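Local coordinates for protein UDP-N-Acetylenolpyruvylglucosamine Reductase (Thermus caldophilus, PDB 2GQT) that reduces UDP-N-acetylenolpyruvylglucosamine to UDP-N-acetylmuramate with a bound flavin and NADPH, a step in building the bacterial cell wall, at residues A[32-37]-A[161-166]; A[117-122]-A[186-191]; A[145-150]-A[155-160]. All blocks are in the same frame, centred on the assembly; numbering follows the deposited sequence.

Contact 1: residues A[32-37]-A[161-166]. With FAD (flavin-adenine dinucleotide), chain C.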
loop_
_atom_site.group_PDB
_atom_site.type_symbol
_atom_site.label_atom_id
_atom_site.label_comp_id
_atom_site.label_asym_id
_atom_site.label_seq_id
_atom_site.Cartn_x
_atom_site.Cartn_y
_atom_site.Cartn_z
ATOM N N GLU A 32 -16.223 -16.916 -7.121
ATOM C CA GLU A 32 -17.666 -16.799 -6.885
ATOM C C GLU A 32 -18.005 -15.894 -5.702
ATOM O O GLU A 32 -18.962 -15.123 -5.758
ATOM C CB GLU A 32 -18.321 -18.180 -6.731
ATOM C CG GLU A 32 -18.436 -18.962 -8.037
ATOM C CD GLU A 32 -19.160 -18.180 -9.124
ATOM O OE1 GLU A 32 -20.269 -17.662 -8.860
ATOM O OE2 GLU A 32 -18.615 -18.078 -10.242
ATOM N N GLU A 33 -17.207 -15.975 -4.639
ATOM C CA GLU A 33 -17.385 -15.094 -3.492
ATOM C C GLU A 33 -17.097 -13.638 -3.875
ATOM O O GLU A 33 -17.804 -12.737 -3.438
ATOM C CB GLU A 33 -16.522 -15.549 -2.309
ATOM C CG GLU A 33 -17.062 -16.809 -1.604
ATOM C CD GLU A 33 -16.142 -17.340 -0.514
ATOM O OE1 GLU A 33 -16.421 -18.428 0.039
ATOM O OE2 GLU A 33 -15.134 -16.679 -0.200
ATOM N N LEU A 34 -16.083 -13.417 -4.711
ATOM C CA LEU A 34 -15.794 -12.065 -5.220
ATOM C C LEU A 34 -16.953 -11.499 -6.046
ATOM O O LEU A 34 -17.318 -10.334 -5.880
ATOM C CB LEU A 34 -14.499 -12.035 -6.036
ATOM C CG LEU A 34 -14.036 -10.630 -6.447
ATOM C CD1 LEU A 34 -13.840 -9.721 -5.233
ATOM C CD2 LEU A 34 -12.773 -10.708 -7.271
ATOM N N LYS A 35 -17.531 -12.326 -6.919
ATOM C CA LYS A 35 -18.677 -11.915 -7.740
ATOM C C LYS A 35 -19.846 -11.464 -6.867
ATOM O O LYS A 35 -20.503 -10.466 -7.171
ATOM C CB LYS A 35 -19.096 -13.033 -8.701
ATOM C CG LYS A 35 -18.143 -13.199 -9.881
ATOM C CD LYS A 35 -18.232 -14.575 -10.522
ATOM C CE LYS A 35 -19.181 -14.604 -11.703
ATOM N NZ LYS A 35 -19.112 -15.927 -12.383
ATOM N N ARG A 36 -20.068 -12.181 -5.766
ATOM C CA ARG A 36 -21.135 -11.862 -4.820
ATOM C C ARG A 36 -20.856 -10.589 -4.010
ATOM O O ARG A 36 -21.729 -9.733 -3.866
ATOM C CB ARG A 36 -21.412 -13.051 -3.889
ATOM C CG ARG A 36 -22.476 -12.785 -2.837
ATOM C CD ARG A 36 -22.440 -13.809 -1.723
ATOM N NE ARG A 36 -22.901 -13.221 -0.466
ATOM C CZ ARG A 36 -22.672 -13.728 0.742
ATOM N NH1 ARG A 36 -21.974 -14.850 0.887
ATOM N NH2 ARG A 36 -23.140 -13.105 1.812
ATOM N N ALA A 37 -19.636 -10.465 -3.489
ATOM C CA ALA A 37 -19.262 -9.309 -2.675
ATOM C C ALA A 37 -19.393 -7.989 -3.442
ATOM O O ALA A 37 -19.711 -6.960 -2.850
ATOM C CB ALA A 37 -17.844 -9.475 -2.153
ATOM N N ILE A 161 -10.744 -4.482 -9.406
ATOM C CA ILE A 161 -10.058 -5.161 -8.317
ATOM C C ILE A 161 -8.941 -6.003 -8.925
ATOM O O ILE A 161 -9.204 -6.913 -9.711
ATOM C CB ILE A 161 -11.027 -6.057 -7.528
ATOM C CG1 ILE A 161 -12.214 -5.236 -7.021
ATOM C CG2 ILE A 161 -10.290 -6.760 -6.373
ATOM C CD1 ILE A 161 -13.234 -6.048 -6.258
ATOM N N VAL A 162 -7.694 -5.685 -8.592
ATOM C CA VAL A 162 -6.576 -6.533 -8.994
ATOM C C VAL A 162 -6.682 -7.846 -8.219
ATOM O O VAL A 162 -6.775 -7.835 -6.993
ATOM C CB VAL A 162 -5.237 -5.849 -8.705
ATOM C CG1 VAL A 162 -4.063 -6.760 -9.073
ATOM C CG2 VAL A 162 -5.158 -4.511 -9.442
ATOM N N THR A 163 -6.712 -8.959 -8.942
ATOM C CA THR A 163 -6.927 -10.262 -8.314
ATOM C C THR A 163 -5.701 -11.172 -8.364
ATOM O O THR A 163 -5.544 -12.035 -7.495
ATOM C CB THR A 163 -8.119 -10.990 -8.951
ATOM O OG1 THR A 163 -7.985 -10.949 -10.377
ATOM C CG2 THR A 163 -9.411 -10.309 -8.554
ATOM N N ARG A 164 -4.827 -10.950 -9.345
ATOM C CA ARG A 164 -3.719 -11.858 -9.624
ATOM C C ARG A 164 -2.754 -11.170 -10.578
ATOM O O ARG A 164 -3.192 -10.395 -11.419
ATOM C CB ARG A 164 -4.311 -13.056 -10.375
ATOM C CG ARG A 164 -3.818 -14.416 -10.059
ATOM C CD ARG A 164 -4.864 -15.371 -10.619
ATOM N NE ARG A 164 -5.540 -16.020 -9.514
ATOM C CZ ARG A 164 -6.836 -15.973 -9.219
ATOM N NH1 ARG A 164 -7.721 -15.317 -9.962
ATOM N NH2 ARG A 164 -7.252 -16.634 -8.154
ATOM N N VAL A 165 -1.464 -11.474 -10.482
ATOM C CA VAL A 165 -0.476 -10.941 -11.415
ATOM C C VAL A 165 0.504 -12.023 -11.865
ATOM O O VAL A 165 0.642 -13.060 -11.208
ATOM C CB VAL A 165 0.328 -9.744 -10.819
ATOM C CG1 VAL A 165 -0.593 -8.645 -10.315
ATOM C CG2 VAL A 165 1.289 -10.197 -9.721
ATOM N N ARG A 166 1.199 -11.747 -12.963
ATOM C CA ARG A 166 2.388 -12.480 -13.352
ATOM C C ARG A 166 3.536 -11.509 -13.216
ATOM O O ARG A 166 3.438 -10.366 -13.650
ATOM C CB ARG A 166 2.301 -12.976 -14.792
ATOM C CG ARG A 166 1.144 -13.904 -15.084
ATOM C CD ARG A 166 1.311 -14.507 -16.454
ATOM N NE ARG A 166 2.560 -15.261 -16.493
ATOM C CZ ARG A 166 2.659 -16.587 -16.366
ATOM N NH1 ARG A 166 1.567 -17.329 -16.269
ATOM N NH2 ARG A 166 3.854 -17.167 -16.376
HETATM P PA FAD C . -3.993 -0.185 1.014
HETATM O O1A FAD C . -3.386 0.874 1.835
HETATM O O2A FAD C . -4.806 -1.247 1.649
HETATM O O5B FAD C . -4.870 0.440 -0.152
HETATM C C5B FAD C . -4.323 1.493 -0.954
HETATM C C4B FAD C . -5.165 1.684 -2.196
HETATM O O4B FAD C . -5.072 0.491 -3.002
HETATM C C3B FAD C . -6.660 1.902 -1.921
HETATM O O3B FAD C . -7.173 2.743 -2.955
HETATM C C2B FAD C . -7.223 0.493 -2.055
HETATM O O2B FAD C . -8.609 0.497 -2.396
HETATM C C1B FAD C . -6.408 -0.029 -3.219
HETATM N N9A FAD C . -6.307 -1.500 -3.316
HETATM C C8A FAD C . -5.795 -2.335 -2.398
HETATM N N7A FAD C . -5.858 -3.584 -2.864
HETATM C C5A FAD C . -6.384 -3.542 -4.094
HETATM C C6A FAD C . -6.714 -4.498 -5.062
HETATM N N6A FAD C . -6.486 -5.807 -4.898
HETATM N N1A FAD C . -7.262 -4.074 -6.219
HETATM C C2A FAD C . -7.511 -2.775 -6.435
HETATM N N3A FAD C . -7.231 -1.828 -5.544
HETATM C C4A FAD C . -6.677 -2.209 -4.376
HETATM N N1 FAD C . 4.849 3.315 -0.967
HETATM C C2 FAD C . 5.739 3.402 -2.016
HETATM O O2 FAD C . 5.326 3.598 -3.150
HETATM N N3 FAD C . 7.106 3.297 -1.777
HETATM C C4 FAD C . 7.610 3.076 -0.502
HETATM O O4 FAD C . 8.830 2.977 -0.330
HETATM C C4X FAD C . 6.702 2.979 0.551
HETATM N N5 FAD C . 7.163 2.769 1.848
HETATM C C5X FAD C . 6.239 2.606 2.888
HETATM C C6 FAD C . 6.708 2.327 4.172
HETATM C C7 FAD C . 5.820 2.146 5.228
HETATM C C7M FAD C . 6.359 1.829 6.628
HETATM C C8 FAD C . 4.446 2.255 4.989
HETATM C C8M FAD C . 3.450 2.064 6.142
HETATM C C9 FAD C . 3.979 2.542 3.709
HETATM C C9A FAD C . 4.864 2.720 2.646
HETATM N N10 FAD C . 4.406 3.008 1.349
HETATM C C10 FAD C . 5.329 3.101 0.310
HETATM C "C1'" FAD C . 2.969 3.242 1.053
HETATM C "C2'" FAD C . 2.202 1.935 0.792
HETATM O "O2'" FAD C . 2.920 0.805 1.327
HETATM C "C3'" FAD C . 1.957 1.688 -0.697
HETATM O "O3'" FAD C . 1.150 2.744 -1.236
HETATM C "C4'" FAD C . 1.300 0.324 -0.948
HETATM O "O4'" FAD C . 1.297 0.055 -2.351
HETATM C "C5'" FAD C . -0.128 0.228 -0.417
HETATM O "O5'" FAD C . -0.522 -1.140 -0.537
HETATM P P FAD C . -1.573 -1.749 0.498
HETATM O O1P FAD C . -1.806 -3.145 0.082
HETATM O O2P FAD C . -1.194 -1.460 1.897
HETATM O O3P FAD C . -2.862 -0.886 0.082
#
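The backbone N and O of Val162 both bond to one edge of the FAD adenine. Val162 N donates to FAD N1A at 2.9 Å, and FAD N6A gives a straighter bond back to Val162 O, 2.9 Å long at 166°. An acceptor and a donor of the adenine are thus read together by one residue of strand 161-171. Here the FAD-binding region brings helix 31-37, which connects the parallel strands 22-28 and 42-44 as the helix of a beta-alpha-beta crossover, against the start of that strand in the antiparallel sheet.

The two elements meet through apolar methyl groups alone. Leu34, with CG anti to its backbone N (chi1 -172°), sends its forked end to the strand. Its CD1 reaches Ile161 CD1 at 3.9 Å, the two side chains running past one another in opposite senses, while its CD2 approaches Thr163 CG2 at 3.6 Å. Ile161 and Thr163 lie two residues apart, so the fork spans Val162 without touching it.

The interface is small, 113 Å² in all, yet the touching residues are buried, and Val28, Leu65 and Phe134 also pack on Leu34. Thr163 is divided between two environments. Its methyl faces the helix, whereas its hydroxyl OG1 is hydrogen-bonded to Glu132 OE2 on the neighbouring strand 128-135.

Contact 2: residues A[117-122]-A[186-191]. With FAD (flavin-adenine dinucleotide), chain C.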
loop_
_atom_site.group_PDB
_atom_site.type_symbol
_atom_site.label_atom_id
_atom_site.label_comp_id
_atom_site.label_asym_id
_atom_site.label_seq_id
_atom_site.Cartn_x
_atom_site.Cartn_y
_atom_site.Cartn_z
ATOM N N ALA A 117 3.604 1.063 -6.373
ATOM C CA ALA A 117 4.537 1.317 -5.278
ATOM C C ALA A 117 5.974 1.195 -5.756
ATOM O O ALA A 117 6.298 0.324 -6.567
ATOM C CB ALA A 117 4.270 0.382 -4.121
ATOM N N GLY A 118 6.838 2.064 -5.244
ATOM C CA GLY A 118 8.224 2.033 -5.665
ATOM C C GLY A 118 9.176 2.870 -4.851
ATOM O O GLY A 118 8.788 3.554 -3.896
ATOM N N THR A 119 10.445 2.766 -5.228
ATOM C CA THR A 119 11.549 3.486 -4.603
ATOM C C THR A 119 12.415 4.042 -5.733
ATOM O O THR A 119 12.078 3.880 -6.908
ATOM C CB THR A 119 12.393 2.537 -3.734
ATOM O OG1 THR A 119 13.026 1.564 -4.575
ATOM C CG2 THR A 119 11.538 1.836 -2.676
ATOM N N ARG A 120 13.538 4.663 -5.389
ATOM C CA ARG A 120 14.478 5.155 -6.403
ATOM C C ARG A 120 15.068 4.010 -7.233
ATOM O O ARG A 120 15.678 4.240 -8.279
ATOM C CB ARG A 120 15.609 5.974 -5.760
ATOM C CG ARG A 120 16.608 5.176 -4.918
ATOM C CD ARG A 120 17.887 5.971 -4.634
ATOM N NE ARG A 120 17.640 7.044 -3.674
ATOM C CZ ARG A 120 18.082 7.062 -2.418
ATOM N NH1 ARG A 120 18.834 6.074 -1.946
ATOM N NH2 ARG A 120 17.783 8.090 -1.636
ATOM N N PHE A 121 14.898 2.785 -6.741
ATOM C CA PHE A 121 15.482 1.596 -7.356
ATOM C C PHE A 121 14.597 0.948 -8.418
ATOM O O PHE A 121 15.099 0.365 -9.390
ATOM C CB PHE A 121 15.869 0.589 -6.269
ATOM C CG PHE A 121 16.751 1.172 -5.192
ATOM C CD1 PHE A 121 16.215 1.550 -3.963
ATOM C CD2 PHE A 121 18.113 1.363 -5.415
ATOM C CE1 PHE A 121 17.026 2.096 -2.968
ATOM C CE2 PHE A 121 18.927 1.904 -4.424
ATOM C CZ PHE A 121 18.383 2.268 -3.198
ATOM N N GLY A 122 13.285 1.059 -8.237
ATOM C CA GLY A 122 12.316 0.405 -9.108
ATOM C C GLY A 122 10.904 0.593 -8.599
ATOM O O GLY A 122 10.695 1.015 -7.455
ATOM N N ARG A 186 19.866 -0.095 3.327
ATOM C CA ARG A 186 20.712 1.030 3.736
ATOM C C ARG A 186 20.044 2.363 3.407
ATOM O O ARG A 186 20.017 3.270 4.238
ATOM C CB ARG A 186 22.104 0.951 3.084
ATOM C CG ARG A 186 23.128 1.928 3.694
ATOM C CD ARG A 186 24.200 2.366 2.685
ATOM N NE ARG A 186 23.584 3.007 1.526
ATOM C CZ ARG A 186 23.210 4.284 1.471
ATOM N NH1 ARG A 186 23.417 5.100 2.505
ATOM N NH2 ARG A 186 22.628 4.751 0.376
ATOM N N ALA A 187 19.487 2.467 2.206
ATOM C CA ALA A 187 18.828 3.685 1.758
ATOM C C ALA A 187 17.601 4.057 2.598
ATOM O O ALA A 187 17.261 5.228 2.699
ATOM C CB ALA A 187 18.452 3.570 0.292
ATOM N N ARG A 188 16.967 3.060 3.211
ATOM C CA ARG A 188 15.753 3.255 4.029
ATOM C C ARG A 188 16.046 3.451 5.524
ATOM O O ARG A 188 15.110 3.614 6.324
ATOM C CB ARG A 188 14.775 2.083 3.822
ATOM C CG ARG A 188 14.423 1.763 2.358
ATOM C CD ARG A 188 13.258 0.774 2.270
ATOM N NE ARG A 188 12.043 1.435 2.724
ATOM C CZ ARG A 188 10.956 1.675 1.994
ATOM N NH1 ARG A 188 10.819 1.207 0.757
ATOM N NH2 ARG A 188 9.964 2.349 2.547
ATOM N N LYS A 189 17.327 3.477 5.899
ATOM C CA LYS A 189 17.733 3.503 7.317
ATOM C C LYS A 189 17.170 4.680 8.120
ATOM O O LYS A 189 16.922 4.558 9.327
ATOM C CB LYS A 189 19.263 3.470 7.439
ATOM C CG LYS A 189 19.794 2.834 8.726
ATOM C CD LYS A 189 20.151 3.862 9.799
ATOM C CE LYS A 189 21.466 4.568 9.499
ATOM N NZ LYS A 189 21.756 5.617 10.512
ATOM N N GLY A 190 16.973 5.815 7.454
ATOM C CA GLY A 190 16.479 7.027 8.117
ATOM C C GLY A 190 14.988 7.079 8.404
ATOM O O GLY A 190 14.504 8.027 9.021
ATOM N N GLN A 191 14.247 6.078 7.940
ATOM C CA GLN A 191 12.815 5.996 8.197
ATOM C C GLN A 191 12.584 5.465 9.619
ATOM O O GLN A 191 13.469 4.811 10.182
ATOM C CB GLN A 191 12.147 5.139 7.115
ATOM C CG GLN A 191 12.278 5.803 5.730
ATOM C CD GLN A 191 11.940 4.904 4.553
ATOM O OE1 GLN A 191 11.156 3.960 4.669
ATOM N NE2 GLN A 191 12.528 5.212 3.398
HETATM P PA FAD C . -3.993 -0.185 1.014
HETATM O O1A FAD C . -3.386 0.874 1.835
HETATM O O2A FAD C . -4.806 -1.247 1.649
HETATM O O5B FAD C . -4.870 0.440 -0.152
HETATM C C5B FAD C . -4.323 1.493 -0.954
HETATM C C4B FAD C . -5.165 1.684 -2.196
HETATM O O4B FAD C . -5.072 0.491 -3.002
HETATM C C3B FAD C . -6.660 1.902 -1.921
HETATM O O3B FAD C . -7.173 2.743 -2.955
HETATM C C2B FAD C . -7.223 0.493 -2.055
HETATM O O2B FAD C . -8.609 0.497 -2.396
HETATM C C1B FAD C . -6.408 -0.029 -3.219
HETATM N N9A FAD C . -6.307 -1.500 -3.316
HETATM C C8A FAD C . -5.795 -2.335 -2.398
HETATM N N7A FAD C . -5.858 -3.584 -2.864
HETATM C C5A FAD C . -6.384 -3.542 -4.094
HETATM C C6A FAD C . -6.714 -4.498 -5.062
HETATM N N6A FAD C . -6.486 -5.807 -4.898
HETATM N N1A FAD C . -7.262 -4.074 -6.219
HETATM C C2A FAD C . -7.511 -2.775 -6.435
HETATM N N3A FAD C . -7.231 -1.828 -5.544
HETATM C C4A FAD C . -6.677 -2.209 -4.376
HETATM N N1 FAD C . 4.849 3.315 -0.967
HETATM C C2 FAD C . 5.739 3.402 -2.016
HETATM O O2 FAD C . 5.326 3.598 -3.150
HETATM N N3 FAD C . 7.106 3.297 -1.777
HETATM C C4 FAD C . 7.610 3.076 -0.502
HETATM O O4 FAD C . 8.830 2.977 -0.330
HETATM C C4X FAD C . 6.702 2.979 0.551
HETATM N N5 FAD C . 7.163 2.769 1.848
HETATM C C5X FAD C . 6.239 2.606 2.888
HETATM C C6 FAD C . 6.708 2.327 4.172
HETATM C C7 FAD C . 5.820 2.146 5.228
HETATM C C7M FAD C . 6.359 1.829 6.628
HETATM C C8 FAD C . 4.446 2.255 4.989
HETATM C C8M FAD C . 3.450 2.064 6.142
HETATM C C9 FAD C . 3.979 2.542 3.709
HETATM C C9A FAD C . 4.864 2.720 2.646
HETATM N N10 FAD C . 4.406 3.008 1.349
HETATM C C10 FAD C . 5.329 3.101 0.310
HETATM C "C1'" FAD C . 2.969 3.242 1.053
HETATM C "C2'" FAD C . 2.202 1.935 0.792
HETATM O "O2'" FAD C . 2.920 0.805 1.327
HETATM C "C3'" FAD C . 1.957 1.688 -0.697
HETATM O "O3'" FAD C . 1.150 2.744 -1.236
HETATM C "C4'" FAD C . 1.300 0.324 -0.948
HETATM O "O4'" FAD C . 1.297 0.055 -2.351
HETATM C "C5'" FAD C . -0.128 0.228 -0.417
HETATM O "O5'" FAD C . -0.522 -1.140 -0.537
HETATM P P FAD C . -1.573 -1.749 0.498
HETATM O O1P FAD C . -1.806 -3.145 0.082
HETATM O O2P FAD C . -1.194 -1.460 1.897
HETATM O O3P FAD C . -2.862 -0.886 0.082
HETATM O O HOH W 1 19.016 6.993 1.136
#
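The Phe121 ring carries Arg120 CG over the centre of one face, 3.6 Å above its plane, and meets Ala187 CB at its edge, in plane, 3.7 Å from CZ. The same Ala187 methyl is touched by Arg120 NH1 at 3.4 Å, from an oblique direction. Water 1 lies in plane at the edge of the Arg120 guanidinium, accepts from NH1 and donates to Ala187 O, so it links the two segments.

The guanidinium of Arg188 turns an edge to the flavin. NH1 donates to FAD O4 at 2.9 Å, and NH2 to FAD N5 at 2.9 Å with an angle of 152°. A bend at chi3 (69°) brings the group round to this position. Gln191 OE1, beside NE and NH2 and tilted somewhat from the guanidinium plane, accepts from NH2 at 2.9 Å on a lone pair and weakly from NE, which helps fix the guanidinium's rotation.

This is the flavin end of the cofactor site, where the FAD-binding and C-terminal family regions of MurB meet. From segment 117-122, a tight hairpin holds the pyrimidine edge: Gly118 N donates to FAD O2, and FAD N3 donates almost linearly (178°) to Gly118 O at 2.7 Å. A leucine in place of Arg188 would probably leave FAD O4 and N5 without this cationic donor and Gln191 OE1 without its mate. Thr119 closes an ST turn, OG1 accepting from Phe121 N and also hydrogen-bonded to Gly101 O, while the Thr119 and Arg188 side chains cross at about a right angle, CG2 lying 3.6 Å from NH1.

Contact 3: residues A[145-150]-A[155-160]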
loop_
_atom_site.group_PDB
_atom_site.type_symbol
_atom_site.label_atom_id
_atom_site.label_comp_id
_atom_site.label_asym_id
_atom_site.label_seq_id
_atom_site.Cartn_x
_atom_site.Cartn_y
_atom_site.Cartn_z
ATOM N N GLU A 145 1.234 -2.031 -19.479
ATOM C CA GLU A 145 1.116 -0.840 -20.327
ATOM C C GLU A 145 -0.336 -0.403 -20.571
ATOM O O GLU A 145 -0.573 0.697 -21.089
ATOM C CB GLU A 145 1.873 -1.025 -21.647
ATOM C CG GLU A 145 1.447 -2.248 -22.456
ATOM C CD GLU A 145 2.297 -3.479 -22.192
ATOM O OE1 GLU A 145 2.773 -3.649 -21.052
ATOM O OE2 GLU A 145 2.477 -4.284 -23.125
ATOM N N GLU A 146 -1.302 -1.239 -20.196
ATOM C CA GLU A 146 -2.726 -0.918 -20.341
ATOM C C GLU A 146 -3.331 -0.269 -19.104
ATOM O O GLU A 146 -4.500 0.107 -19.118
ATOM C CB GLU A 146 -3.528 -2.179 -20.661
ATOM C CG GLU A 146 -3.210 -2.789 -21.997
ATOM C CD GLU A 146 -4.006 -4.045 -22.235
ATOM O OE1 GLU A 146 -5.142 -3.929 -22.753
ATOM O OE2 GLU A 146 -3.520 -5.138 -21.864
ATOM N N LEU A 147 -2.548 -0.138 -18.039
ATOM C CA LEU A 147 -3.100 0.255 -16.747
ATOM C C LEU A 147 -2.782 1.679 -16.318
ATOM O O LEU A 147 -2.985 2.035 -15.157
ATOM C CB LEU A 147 -2.655 -0.751 -15.677
ATOM C CG LEU A 147 -3.110 -2.196 -15.918
ATOM C CD1 LEU A 147 -2.650 -3.060 -14.766
ATOM C CD2 LEU A 147 -4.623 -2.282 -16.076
ATOM N N GLY A 148 -2.300 2.493 -17.252
ATOM C CA GLY A 148 -2.086 3.908 -16.986
ATOM C C GLY A 148 -1.171 4.194 -15.813
ATOM O O GLY A 148 -1.452 5.086 -15.005
ATOM N N PHE A 149 -0.066 3.461 -15.730
ATOM C CA PHE A 149 0.873 3.670 -14.639
ATOM C C PHE A 149 1.583 5.009 -14.745
ATOM O O PHE A 149 1.936 5.459 -15.838
ATOM C CB PHE A 149 1.910 2.556 -14.583
ATOM C CG PHE A 149 1.382 1.263 -14.041
ATOM C CD1 PHE A 149 0.865 1.187 -12.746
ATOM C CD2 PHE A 149 1.418 0.112 -14.817
ATOM C CE1 PHE A 149 0.391 -0.018 -12.239
ATOM C CE2 PHE A 149 0.942 -1.101 -14.310
ATOM C CZ PHE A 149 0.427 -1.163 -13.015
ATOM N N GLY A 150 1.765 5.642 -13.593
ATOM C CA GLY A 150 2.580 6.842 -13.456
ATOM C C GLY A 150 3.271 6.741 -12.111
ATOM O O GLY A 150 3.225 5.696 -11.453
ATOM N N HIS A 155 -4.270 3.784 -13.444
ATOM C CA HIS A 155 -5.608 4.093 -13.939
ATOM C C HIS A 155 -6.270 2.760 -14.258
ATOM O O HIS A 155 -6.342 2.335 -15.413
ATOM C CB HIS A 155 -5.533 5.004 -15.180
ATOM C CG HIS A 155 -6.837 5.618 -15.585
ATOM N ND1 HIS A 155 -7.652 6.305 -14.711
ATOM C CD2 HIS A 155 -7.435 5.701 -16.799
ATOM C CE1 HIS A 155 -8.712 6.754 -15.360
ATOM N NE2 HIS A 155 -8.605 6.397 -16.629
ATOM N N LEU A 156 -6.704 2.063 -13.215
ATOM C CA LEU A 156 -7.378 0.789 -13.412
ATOM C C LEU A 156 -8.757 1.003 -14.012
ATOM O O LEU A 156 -9.331 2.090 -13.868
ATOM C CB LEU A 156 -7.528 0.043 -12.082
ATOM C CG LEU A 156 -6.266 -0.332 -11.322
ATOM C CD1 LEU A 156 -6.648 -1.071 -10.056
ATOM C CD2 LEU A 156 -5.331 -1.170 -12.164
ATOM N N PRO A 157 -9.300 -0.023 -14.694
ATOM C CA PRO A 157 -10.703 0.072 -15.087
ATOM C C PRO A 157 -11.587 0.454 -13.907
ATOM O O PRO A 157 -11.310 0.038 -12.780
ATOM C CB PRO A 157 -11.019 -1.338 -15.571
ATOM C CG PRO A 157 -9.715 -1.846 -16.083
ATOM C CD PRO A 157 -8.677 -1.276 -15.163
ATOM N N PRO A 158 -12.632 1.268 -14.147
ATOM C CA PRO A 158 -13.504 1.707 -13.058
ATOM C C PRO A 158 -14.003 0.556 -12.181
ATOM O O PRO A 158 -14.527 -0.436 -12.697
ATOM C CB PRO A 158 -14.661 2.400 -13.795
ATOM C CG PRO A 158 -14.071 2.848 -15.053
ATOM C CD PRO A 158 -13.029 1.858 -15.441
ATOM N N GLY A 159 -13.835 0.703 -10.872
ATOM C CA GLY A 159 -14.225 -0.323 -9.915
ATOM C C GLY A 159 -13.311 -1.543 -9.900
ATOM O O GLY A 159 -13.590 -2.521 -9.203
ATOM N N GLY A 160 -12.205 -1.483 -10.640
ATOM C CA GLY A 160 -11.339 -2.647 -10.839
ATOM C C GLY A 160 -10.688 -3.164 -9.576
ATOM O O GLY A 160 -10.154 -2.396 -8.773
HETATM O O HOH W 2 -5.907 2.372 -18.044
#
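Leu147 and His155 are joined by the one direct hydrogen bond between the segments: His155 N donates to Leu147 O over 2.8 Å, nearly linear at 167°. The donor is tilted 27° from the carbonyl plane. A second, indirect link runs through water 2, which donates one hydrogen to Glu146 O at 2.9 Å and the other to His155 O at 2.7 Å. Two successive carbonyls of 145-150 are therefore tied to the amide and carbonyl of a single residue opposite.

Apolar packing lies beside this polar pair. With CG anti to the carbonyl carbon in both Leu147 and Leu156, the forked ends come together and meet at an angle, CD2 to CD2 at 4.1 Å. Leu147 CD2 also reaches Pro157 CD at 4.3 Å. Within 145-150, Leu147 CB rests 3.8 Å above one face of the Phe149 ring, offset toward the rim. Val131 and Tyr142 of the adjoining strands also pack on Leu147, carrying this small cluster into the sheet.

Both segments belong to the long connection between strands 138-142 and 161-171. The bond from His155 to Leu147 closes the loop 148-154 within this connection, and that loop bears Arg152, probably an active-site residue, while Leu156 reaches FAD.

Backbone shape and close packing fit the glycines at Gly148 and Gly159. Gly148 has positive phi (57°), and a side chain there would run into His155 CB, already 4.0 Å from Gly148 CA. Further on, a type II turn from Pro157 to Gly160 is closed by Gly160 N bonding to Pro157 O at 2.8 Å, with Gly159 supplying the positive phi at its third position.

In the fold
Contacts 1 and 2 stand at the two ends of the cofactor, their centres about 30 Å apart: contact 1 is at the adenine, contact 2 at the flavin. Their segments alternate along the chain, and strand 161-171 is followed directly by helix 174-187. Contact 3 is nested inside the loops closed by both. It lies about 16 Å from contact 1, centre to centre, and touches it where Leu156 CD1 meets Val162 CG2 at 3.8 Å; from contact 2 it is about 7 Å between nearest atoms. The connection holding contact 3 carries Arg152 on the flavin side and runs on into the strand that binds adenine, so one stretch of chain serves both halves of FAD.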